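Local coordinates for probable adhesion protein (Pseudomonas aeruginosa PAO1, PDB 6R3Z) that probably serves as the periplasmic solute-binding protein of a metal uptake system, holding ferrous iron or similar divalent metal ions for transport, at residues G81-L93 with T121-L133. Numbering follows the deposited sequence.
Sequences GIPVIEANAKVPL and TQVNTIARELGKL. With EDO (1,2-ethanediol), chain C.
Ile85 and Ala87 lie against residues 121-133 of helix 116-133 where strand 84-86, an outermost strand of a four-stranded parallel sheet, runs nearly antiparallel to it, the axes 8.8 Å apart at 151°. The backbones converge past the strand, Ala87 CA standing 5.0 Å from Gln122 CA, and two successive type I turns, Glu86 to Ala89 and Asn88 to Val91, carry the chain along the helix toward Thr121. Ile85 illustrates sheet-to-helix packing: with CG1 anti to its carbonyl carbon (chi1 -66°), CD1 reaches Leu130 CD2 at 3.7 Å and also touches Glu129 CB. Ala87 CB rests on Ile126 CD1, and Val91 CG2 meets Thr121 CG2 at 3.6 Å. Beside these apolar pairs, Gln122 CA directs a CA-H...O contact to Ala87 O. The amide planes of Asn88 and Gln122 stand 38° apart, the acceptors Asn88 OD1 and Gln122 OE1 3.1 Å from each other; each oxygen is hydrogen-bonded outside the pair, Asn88 OD1 to Thr112 OG1 and Gln122 OE1 to Tyr16 OH, and Asn88 ND2 bonds Asn62 O. One water donates to Ala87 O at 2.7 Å, accepts from Lys90 N and bonds Thr125 OG1; a second joins that hydroxyl to Lys90 NZ. Thus an apolar strand-helix seam gives way to a pair of hydrated turns, where Ala87 O and Lys90 N reach Thr125 through one water, while the Asn88 side chain, about 12 Å from the bound nickel ion, ties this end to loops on the metal-site side of the domain.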
ATOM      1  N   GLY A  81      -8.040 -23.582   8.990  1.00 29.28           N
ATOM      2  CA  GLY A  81      -7.025 -24.203   8.145  1.00 28.75           C
ATOM      3  C   GLY A  81      -7.141 -23.827   6.678  1.00 31.47           C
ATOM      4  O   GLY A  81      -6.534 -24.482   5.823  1.00 31.15           O
ATOM      5  N   ILE A  82      -7.915 -22.764   6.371  1.00 27.06           N
ATOM      6  CA  ILE A  82      -8.113 -22.285   5.005  1.00 25.82           C
ATOM      7  C   ILE A  82      -6.749 -21.979   4.330  1.00 28.43           C
ATOM      8  O   ILE A  82      -5.879 -21.382   4.972  1.00 26.03           O
ATOM      9  CB  ILE A  82      -9.086 -21.043   4.964  1.00 28.09           C
ATOM     10  CG1 ILE A  82      -9.623 -20.778   3.534  1.00 27.03           C
ATOM     11  CG2 ILE A  82      -8.445 -19.769   5.562  1.00 28.31           C
ATOM     12  CD1 ILE A  82     -10.723 -19.735   3.443  1.00 28.02           C
ATOM     13  N   PRO A  83      -6.540 -22.359   3.044  1.00 25.65           N
ATOM     14  CA  PRO A  83      -5.281 -21.989   2.380  1.00 26.23           C
ATOM     15  C   PRO A  83      -5.048 -20.468   2.401  1.00 26.79           C
ATOM     16  O   PRO A  83      -5.981 -19.665   2.278  1.00 22.83           O
ATOM     17  CB  PRO A  83      -5.468 -22.513   0.951  1.00 28.34           C
ATOM     18  CG  PRO A  83      -6.453 -23.644   1.093  1.00 33.43           C
ATOM     19  CD  PRO A  83      -7.417 -23.131   2.136  1.00 28.62           C
ATOM     20  N   VAL A  84      -3.789 -20.082   2.603  1.00 25.61           N
ATOM     21  CA  VAL A  84      -3.412 -18.684   2.679  1.00 24.81           C
ATOM     22  C   VAL A  84      -2.269 -18.428   1.706  1.00 27.74           C
ATOM     23  O   VAL A  84      -1.288 -19.189   1.663  1.00 28.35           O
ATOM     24  CB  VAL A  84      -3.060 -18.316   4.147  1.00 29.88           C
ATOM     25  CG1 VAL A  84      -2.065 -17.171   4.232  1.00 29.96           C
ATOM     26  CG2 VAL A  84      -4.323 -18.031   4.969  1.00 28.92           C
ATOM     27  N   ILE A  85      -2.423 -17.378   0.902  1.00 21.50           N
ATOM     28  CA  ILE A  85      -1.369 -16.968  -0.025  1.00 21.40           C
ATOM     29  C   ILE A  85      -0.597 -15.822   0.598  1.00 24.83           C
ATOM     30  O   ILE A  85      -1.159 -14.737   0.831  1.00 24.32           O
ATOM     31  CB  ILE A  85      -1.912 -16.620  -1.439  1.00 23.52           C
ATOM     32  CG1 ILE A  85      -2.483 -17.881  -2.121  1.00 24.21           C
ATOM     33  CG2 ILE A  85      -0.829 -15.937  -2.300  1.00 25.91           C
ATOM     34  CD1 ILE A  85      -3.289 -17.575  -3.419  1.00 27.60           C
ATOM     35  N   GLU A  86       0.682 -16.069   0.883  1.00 23.47           N
ATOM     36  CA  GLU A  86       1.585 -15.042   1.431  1.00 23.23           C
ATOM     37  C   GLU A  86       2.106 -14.250   0.206  1.00 25.90           C
ATOM     38  O   GLU A  86       3.054 -14.670  -0.476  1.00 24.86           O
ATOM     39  CB  GLU A  86       2.724 -15.684   2.254  1.00 25.15           C
ATOM     40  CG  GLU A  86       2.250 -16.350   3.543  1.00 37.88           C
ATOM     41  CD  GLU A  86       1.752 -15.453   4.668  1.00 62.99           C
ATOM     42  OE1 GLU A  86       1.929 -14.215   4.587  1.00 60.07           O
ATOM     43  OE2 GLU A  86       1.189 -15.999   5.645  1.00 56.49           O
ATOM     44  N   ALA A  87       1.419 -13.133  -0.123  1.00 22.74           N
ATOM     45  CA  ALA A  87       1.727 -12.346  -1.329  1.00 22.49           C
ATOM     46  C   ALA A  87       3.177 -11.857  -1.418  1.00 25.12           C
ATOM     47  O   ALA A  87       3.701 -11.665  -2.522  1.00 25.02           O
ATOM     48  CB  ALA A  87       0.787 -11.152  -1.427  1.00 23.06           C
ATOM     49  N   ASN A  88       3.793 -11.596  -0.259  1.00 22.79           N
ATOM     50  CA  ASN A  88       5.132 -11.015  -0.176  1.00 23.53           C
ATOM     51  C   ASN A  88       6.263 -12.033  -0.094  1.00 29.35           C
ATOM     52  O   ASN A  88       7.411 -11.637   0.136  1.00 27.80           O
ATOM     53  CB  ASN A  88       5.178 -10.040   1.009  1.00 22.45           C
ATOM     54  CG  ASN A  88       4.487  -8.737   0.678  1.00 26.06           C
ATOM     55  OD1 ASN A  88       4.953  -7.972  -0.176  1.00 24.71           O
ATOM     56  ND2 ASN A  88       3.338  -8.489   1.287  1.00 24.63           N
ATOM     57  N   ALA A  89       5.956 -13.331  -0.303  1.00 28.21           N
ATOM     58  CA  ALA A  89       6.950 -14.420  -0.195  1.00 29.47           C
ATOM     59  C   ALA A  89       8.267 -14.164  -0.941  1.00 36.00           C
ATOM     60  O   ALA A  89       9.321 -14.570  -0.444  1.00 37.88           O
ATOM     61  CB  ALA A  89       6.348 -15.741  -0.631  1.00 30.59           C
ATOM     62  N   LYS A  90       8.219 -13.473  -2.107  1.00 31.29           N
ATOM     63  CA  LYS A  90       9.421 -13.210  -2.930  1.00 32.08           C
ATOM     64  C   LYS A  90       9.898 -11.731  -2.955  1.00 37.07           C
ATOM     65  O   LYS A  90      10.824 -11.400  -3.706  1.00 37.30           O
ATOM     66  CB  LYS A  90       9.191 -13.722  -4.376  1.00 34.52           C
ATOM     67  CG  LYS A  90       8.596 -15.133  -4.499  1.00 39.52           C
ATOM     68  CD  LYS A  90       9.577 -16.244  -4.136  1.00 45.55           C
ATOM     69  CE  LYS A  90       8.999 -17.615  -4.386  1.00 60.38           C
ATOM     70  NZ  LYS A  90       9.008 -17.978  -5.829  1.00 66.30           N
ATOM     71  N   VAL A  91       9.288 -10.858  -2.126  1.00 33.27           N
ATOM     72  CA  VAL A  91       9.574  -9.419  -2.082  1.00 33.81           C
ATOM     73  C   VAL A  91      10.738  -9.009  -1.138  1.00 43.32           C
ATOM     74  O   VAL A  91      10.657  -9.290   0.066  1.00 42.98           O
ATOM     75  CB  VAL A  91       8.286  -8.609  -1.746  1.00 36.09           C
ATOM     76  CG1 VAL A  91       8.582  -7.117  -1.598  1.00 35.72           C
ATOM     77  CG2 VAL A  91       7.195  -8.840  -2.794  1.00 35.01           C
ATOM     78  N   PRO A  92      11.733  -8.209  -1.639  1.00 42.64           N
ATOM     79  CA  PRO A  92      12.778  -7.665  -0.746  1.00 43.42           C
ATOM     80  C   PRO A  92      12.187  -6.558   0.133  1.00 48.80           C
ATOM     81  O   PRO A  92      11.549  -5.622  -0.372  1.00 48.09           O
ATOM     82  CB  PRO A  92      13.829  -7.090  -1.720  1.00 45.46           C
ATOM     83  CG  PRO A  92      13.435  -7.588  -3.094  1.00 49.80           C
ATOM     84  CD  PRO A  92      11.948  -7.757  -3.029  1.00 44.48           C
ATOM     85  N   LEU A  93      12.371  -6.675   1.454  1.00 47.94           N
ATOM     86  CA  LEU A  93      11.810  -5.707   2.403  1.00 48.44           C
ATOM     87  C   LEU A  93      12.839  -4.673   2.909  1.00 54.42           C
ATOM     88  O   LEU A  93      14.001  -4.686   2.491  1.00 53.10           O
ATOM     89  CB  LEU A  93      11.162  -6.458   3.586  1.00 48.68           C
ATOM     90  CG  LEU A  93      10.001  -7.404   3.251  1.00 53.02           C
ATOM     91  CD1 LEU A  93      10.063  -8.652   4.098  1.00 53.38           C
ATOM     92  CD2 LEU A  93       8.677  -6.729   3.460  1.00 55.27           C
ATOM     93  N   THR A 121       5.947  -8.150  -8.241  1.00 22.12           N
ATOM     94  CA  THR A 121       6.398  -9.379  -7.577  1.00 21.27           C
ATOM     95  C   THR A 121       5.214 -10.062  -6.854  1.00 24.19           C
ATOM     96  O   THR A 121       5.024 -11.271  -6.991  1.00 22.84           O
ATOM     97  CB  THR A 121       7.641  -9.128  -6.689  1.00 26.82           C
ATOM     98  OG1 THR A 121       8.723  -8.606  -7.491  1.00 24.41           O
ATOM     99  CG2 THR A 121       8.098 -10.400  -5.965  1.00 27.51           C
ATOM    100  N   GLN A 122       4.418  -9.283  -6.124  1.00 20.20           N
ATOM    101  CA  GLN A 122       3.240  -9.808  -5.401  1.00 20.12           C
ATOM    102  C   GLN A 122       2.203 -10.361  -6.382  1.00 22.21           C
ATOM    103  O   GLN A 122       1.685 -11.457  -6.166  1.00 21.77           O
ATOM    104  CB  GLN A 122       2.629  -8.736  -4.495  1.00 20.22           C
ATOM    105  CG  GLN A 122       3.566  -8.365  -3.357  1.00 22.39           C
ATOM    106  CD  GLN A 122       2.990  -7.297  -2.489  1.00 28.68           C
ATOM    107  OE1 GLN A 122       2.195  -7.581  -1.600  1.00 26.24           O
ATOM    108  NE2 GLN A 122       3.386  -6.052  -2.724  1.00 24.52           N
ATOM    109  N   VAL A 123       1.941  -9.622  -7.475  1.00 19.38           N
ATOM    110  CA  VAL A 123       0.978 -10.029  -8.509  1.00 19.73           C
ATOM    111  C   VAL A 123       1.408 -11.385  -9.098  1.00 24.28           C
ATOM    112  O   VAL A 123       0.574 -12.298  -9.192  1.00 23.50           O
ATOM    113  CB  VAL A 123       0.795  -8.920  -9.581  1.00 23.57           C
ATOM    114  CG1 VAL A 123       0.188  -9.468 -10.876  1.00 24.89           C
ATOM    115  CG2 VAL A 123      -0.070  -7.787  -9.023  1.00 22.90           C
ATOM    116  N   ASN A 124       2.711 -11.529  -9.434  1.00 22.53           N
ATOM    117  CA  ASN A 124       3.229 -12.777 -10.003  1.00 23.66           C
ATOM    118  C   ASN A 124       3.133 -13.946  -9.021  1.00 25.78           C
ATOM    119  O   ASN A 124       2.738 -15.044  -9.417  1.00 25.02           O
ATOM    120  CB  ASN A 124       4.642 -12.585 -10.555  1.00 26.33           C
ATOM    121  CG  ASN A 124       4.666 -11.695 -11.780  1.00 34.67           C
ATOM    122  OD1 ASN A 124       3.718 -11.657 -12.575  1.00 32.60           O
ATOM    123  ND2 ASN A 124       5.771 -11.002 -11.990  1.00 35.46           N
ATOM    124  N   THR A 125       3.395 -13.687  -7.728  1.00 21.45           N
ATOM    125  CA  THR A 125       3.304 -14.711  -6.676  1.00 22.13           C
ATOM    126  C   THR A 125       1.854 -15.159  -6.502  1.00 24.35           C
ATOM    127  O   THR A 125       1.580 -16.368  -6.467  1.00 23.51           O
ATOM    128  CB  THR A 125       3.933 -14.195  -5.378  1.00 24.87           C
ATOM    129  OG1 THR A 125       5.345 -14.057  -5.598  1.00 26.05           O
ATOM    130  CG2 THR A 125       3.715 -15.147  -4.198  1.00 25.52           C
ATOM    131  N   ILE A 126       0.921 -14.176  -6.414  1.00 19.96           N
ATOM    132  CA  ILE A 126      -0.499 -14.485  -6.278  1.00 19.04           C
ATOM    133  C   ILE A 126      -0.985 -15.350  -7.465  1.00 23.04           C
ATOM    134  O   ILE A 126      -1.609 -16.386  -7.238  1.00 24.28           O
ATOM    135  CB  ILE A 126      -1.345 -13.192  -6.065  1.00 21.39           C
ATOM    136  CG1 ILE A 126      -0.959 -12.492  -4.725  1.00 19.97           C
ATOM    137  CG2 ILE A 126      -2.848 -13.511  -6.072  1.00 21.84           C
ATOM    138  CD1 ILE A 126      -1.300 -10.977  -4.661  1.00 23.31           C
ATOM    139  N   ALA A 127      -0.669 -14.947  -8.711  1.00 21.06           N
ATOM    140  CA  ALA A 127      -1.098 -15.672  -9.914  1.00 22.00           C
ATOM    141  C   ALA A 127      -0.587 -17.121  -9.929  1.00 26.72           C
ATOM    142  O   ALA A 127      -1.339 -18.026 -10.288  1.00 26.26           O
ATOM    143  CB  ALA A 127      -0.632 -14.945 -11.173  1.00 22.60           C
ATOM    144  N   ARG A 128       0.684 -17.331  -9.532  1.00 23.73           N
ATOM    145  CA  ARG A 128       1.293 -18.660  -9.494  1.00 24.06           C
ATOM    146  C   ARG A 128       0.549 -19.536  -8.472  1.00 26.48           C
ATOM    147  O   ARG A 128       0.209 -20.682  -8.778  1.00 24.98           O
ATOM    148  CB  ARG A 128       2.778 -18.552  -9.104  1.00 23.74           C
ATOM    149  CG  ARG A 128       3.464 -19.924  -8.957  1.00 30.26           C
ATOM    150  CD  ARG A 128       4.951 -19.797  -8.747  1.00 38.11           C
ATOM    151  NE  ARG A 128       5.607 -19.296  -9.959  1.00 54.21           N
ATOM    152  CZ  ARG A 128       6.917 -19.341 -10.180  1.00 67.43           C
ATOM    153  NH1 ARG A 128       7.731 -19.889  -9.285  1.00 47.39           N
ATOM    154  NH2 ARG A 128       7.421 -18.856 -11.308  1.00 54.81           N
ATOM    155  N   GLU A 129       0.302 -18.986  -7.275  1.00 23.45           N
ATOM    156  CA  GLU A 129      -0.358 -19.717  -6.192  1.00 22.82           C
ATOM    157  C   GLU A 129      -1.834 -20.014  -6.489  1.00 26.82           C
ATOM    158  O   GLU A 129      -2.294 -21.123  -6.212  1.00 26.28           O
ATOM    159  CB  GLU A 129      -0.165 -19.012  -4.842  1.00 23.34           C
ATOM    160  CG  GLU A 129       1.272 -19.060  -4.337  1.00 28.46           C
ATOM    161  CD  GLU A 129       1.876 -20.457  -4.328  1.00 48.09           C
ATOM    162  OE1 GLU A 129       1.300 -21.357  -3.676  1.00 34.81           O
ATOM    163  OE2 GLU A 129       2.907 -20.662  -5.007  1.00 38.77           O
ATOM    164  N   LEU A 130      -2.560 -19.044  -7.087  1.00 23.29           N
ATOM    165  CA  LEU A 130      -3.952 -19.258  -7.468  1.00 23.46           C
ATOM    166  C   LEU A 130      -4.020 -20.352  -8.548  1.00 27.95           C
ATOM    167  O   LEU A 130      -4.913 -21.196  -8.506  1.00 27.91           O
ATOM    168  CB  LEU A 130      -4.618 -17.974  -7.969  1.00 22.67           C
ATOM    169  CG  LEU A 130      -4.939 -16.943  -6.900  1.00 25.00           C
ATOM    170  CD1 LEU A 130      -5.408 -15.642  -7.538  1.00 24.63           C
ATOM    171  CD2 LEU A 130      -6.010 -17.477  -5.903  1.00 25.91           C
ATOM    172  N   GLY A 131      -3.055 -20.338  -9.470  1.00 25.18           N
ATOM    173  CA  GLY A 131      -2.946 -21.341 -10.525  1.00 25.26           C
ATOM    174  C   GLY A 131      -2.789 -22.754  -9.996  1.00 30.49           C
ATOM    175  O   GLY A 131      -3.337 -23.701 -10.579  1.00 31.69           O
ATOM    176  N   LYS A 132      -2.036 -22.916  -8.887  1.00 26.34           N
ATOM    177  CA  LYS A 132      -1.836 -24.223  -8.250  1.00 27.48           C
ATOM    178  C   LYS A 132      -3.142 -24.732  -7.603  1.00 32.48           C
ATOM    179  O   LYS A 132      -3.422 -25.933  -7.631  1.00 31.18           O
ATOM    180  CB  LYS A 132      -0.710 -24.176  -7.219  1.00 29.25           C
ATOM    181  CG  LYS A 132       0.680 -23.997  -7.813  1.00 41.74           C
ATOM    182  CD  LYS A 132       1.687 -23.793  -6.698  1.00 48.38           C
ATOM    183  CE  LYS A 132       3.082 -23.540  -7.206  1.00 52.99           C
ATOM    184  NZ  LYS A 132       4.004 -23.196  -6.090  1.00 53.97           N
ATOM    185  N   LEU A 133      -3.955 -23.807  -7.073  1.00 30.63           N
ATOM    186  CA  LEU A 133      -5.244 -24.122  -6.458  1.00 31.30           C
ATOM    187  C   LEU A 133      -6.319 -24.391  -7.501  1.00 34.72           C
ATOM    188  O   LEU A 133      -7.259 -25.131  -7.220  1.00 36.69           O
ATOM    189  CB  LEU A 133      -5.695 -22.976  -5.528  1.00 30.92           C
ATOM    190  CG  LEU A 133      -4.791 -22.689  -4.311  1.00 36.35           C
ATOM    191  CD1 LEU A 133      -5.174 -21.383  -3.667  1.00 35.93           C
ATOM    192  CD2 LEU A 133      -4.890 -23.803  -3.252  1.00 40.40           C
TER
HETATM  193  C1  EDO C 402      -1.675 -21.924  -0.212  1.00 50.93           C
HETATM  194  O1  EDO C 402      -2.307 -22.077  -1.474  1.00 50.89           O
HETATM  195  C2  EDO C 402      -0.149 -21.700  -0.389  1.00 51.12           C
HETATM  196  O2  EDO C 402       0.105 -20.557  -1.204  1.00 49.41           O
HETATM  197  O   HOH W   1       6.122 -12.371  -3.583  1.00 27.41           O
HETATM  198  O   HOH W   2       6.167 -16.832  -6.196  1.00 46.15           O